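Local coordinates for PHA granule-associated protein (Aeromonas hydrophila, PDB 5IP0), which probably coats polyhydroxyalkanoate granules as a phasin, an amphiphilic structural protein with biosurfactant character, at residues N43-L48 with S77-Q82. Residues are numbered along the deposited sequence; the frame is centred on the assembly and turned at random.
Sequences NAYAEL and SQLSRQ
L79 of one helix meets Y45 and L48 of the other through a single methyl. Its CD1 lies 4.0 Å from Y45 CD1 and 4.2 Å from L48 CD1, so this one carbon bridges two residues that sit three positions apart along segment 43-48. The side chains of Y45 and L79 cross at about a right angle, and the methyl approaches the ring obliquely. Those of L48 and L79 cross at a slant, meeting methyl against methyl.

One turn further along 77-82, Q82 reaches A44. Its CG lies 3.7 Å from A44 CB, and the chain bends at chi2 (66°), which turns CD off the line of the chain. Q82 CG also stands 4.3 Å from Y45 CE1, so the aliphatic part of Q82 packs on A44 and reaches Y45. Q78, which is exposed, adds a looser contact, its CG 4.5 Å from L48 CD1.

The CB atoms of L79 and Y45 do not aim directly across. In L79, chi1 sets CG anti to the backbone N (-171°), and chi2 of 57° then places CD1 against Y45. Y45 CG is anti to its own carbonyl carbon. The CB atoms of A44 and L48, by contrast, point toward the partner helix.

The axes of segments 43-48 and 77-82 run antiparallel at 176°, with a closest approach of 11.1 Å, and the segments are joined by side-chain packing without hydrogen bonds between them. Their contact belongs to the long helical hairpin formed by helices 18-57 and 65-109. Both Y45 and L79 are buried in the four-chain assembly, where A42 and L50 of the second subunit pack on them respectively and L20 of the third subunit packs on Y45.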
# COMPACT_ATOMS: atom_id res chain seq x y z
N ASN D 43 4.63 4.52 8.86
CA ASN D 43 5.41 4.38 10.08
C ASN D 43 5.93 5.72 10.57
O ASN D 43 6.06 5.92 11.78
CB ASN D 43 6.53 3.38 9.84
CG ASN D 43 6.00 1.97 9.85
OD1 ASN D 43 4.86 1.75 10.29
ND2 ASN D 43 6.77 1.02 9.35
N ALA D 44 6.22 6.65 9.65
CA ALA D 44 6.67 7.98 10.05
C ALA D 44 5.57 8.75 10.80
O ALA D 44 5.82 9.34 11.87
CB ALA D 44 7.14 8.74 8.82
N TYR D 45 4.37 8.83 10.21
CA TYR D 45 3.28 9.52 10.90
C TYR D 45 2.97 8.86 12.24
O TYR D 45 2.72 9.54 13.25
CB TYR D 45 2.03 9.55 10.01
CG TYR D 45 2.25 10.08 8.60
CD1 TYR D 45 3.19 11.08 8.32
CD2 TYR D 45 1.54 9.53 7.53
CE1 TYR D 45 3.39 11.53 7.02
CE2 TYR D 45 1.74 9.97 6.24
CZ TYR D 45 2.66 10.96 5.98
OH TYR D 45 2.83 11.37 4.68
N ALA D 46 3.02 7.53 12.27
CA ALA D 46 2.76 6.81 13.51
C ALA D 46 3.77 7.20 14.58
O ALA D 46 3.40 7.60 15.69
CB ALA D 46 2.81 5.31 13.26
N GLU D 47 5.06 7.16 14.23
CA GLU D 47 6.13 7.48 15.19
C GLU D 47 6.02 8.92 15.69
O GLU D 47 6.21 9.19 16.88
CB GLU D 47 7.50 7.26 14.55
CG GLU D 47 7.96 5.80 14.44
CD GLU D 47 9.38 5.66 13.93
OE1 GLU D 47 10.01 6.69 13.63
OE2 GLU D 47 9.87 4.51 13.82
N LEU D 48 5.72 9.86 14.80
CA LEU D 48 5.74 11.24 15.24
C LEU D 48 4.54 11.52 16.15
O LEU D 48 4.68 12.15 17.21
CB LEU D 48 5.78 12.15 14.02
CG LEU D 48 7.23 12.21 13.46
CD1 LEU D 48 7.32 13.09 12.22
CD2 LEU D 48 8.32 12.58 14.49
N SER D 77 8.71 20.80 12.27
CA SER D 77 9.73 20.90 11.24
C SER D 77 10.09 19.52 10.69
O SER D 77 10.21 19.33 9.47
CB SER D 77 10.96 21.62 11.79
OG SER D 77 11.95 21.79 10.79
N GLN D 78 10.21 18.52 11.57
CA GLN D 78 10.54 17.19 11.09
C GLN D 78 9.43 16.61 10.23
O GLN D 78 9.70 15.81 9.32
CB GLN D 78 10.86 16.28 12.28
CG GLN D 78 11.41 14.92 11.91
CD GLN D 78 12.28 14.38 13.02
OE1 GLN D 78 12.37 14.99 14.09
NE2 GLN D 78 12.95 13.26 12.76
N LEU D 79 8.18 16.97 10.50
CA LEU D 79 7.09 16.53 9.63
C LEU D 79 7.14 17.23 8.27
O LEU D 79 6.79 16.61 7.25
CB LEU D 79 5.75 16.74 10.35
CG LEU D 79 4.46 16.18 9.76
CD1 LEU D 79 4.52 14.66 9.56
CD2 LEU D 79 3.28 16.58 10.64
N SER D 80 7.69 18.42 8.24
CA SER D 80 7.87 19.10 6.99
C SER D 80 8.82 18.20 6.25
O SER D 80 8.50 17.65 5.22
CB SER D 80 8.60 20.39 7.23
OG SER D 80 9.79 20.09 7.92
N ARG D 81 10.00 18.03 6.80
CA ARG D 81 10.94 17.18 6.14
C ARG D 81 10.27 15.93 5.62
O ARG D 81 10.20 15.70 4.43
CB ARG D 81 12.06 16.79 7.10
CG ARG D 81 13.30 17.67 6.99
CD ARG D 81 13.65 18.29 8.33
NE ARG D 81 15.09 18.49 8.49
CZ ARG D 81 15.73 18.48 9.66
NH1 ARG D 81 15.06 18.27 10.78
NH2 ARG D 81 17.04 18.67 9.70
N GLN D 82 9.70 15.16 6.51
CA GLN D 82 9.14 13.87 6.09
C GLN D 82 8.31 14.03 4.82
O GLN D 82 8.57 13.37 3.81
CB GLN D 82 8.31 13.25 7.21
CG GLN D 82 7.65 11.89 6.87
CD GLN D 82 8.64 10.76 6.63
OE1 GLN D 82 8.55 10.04 5.64
NE2 GLN D 82 9.59 10.60 7.55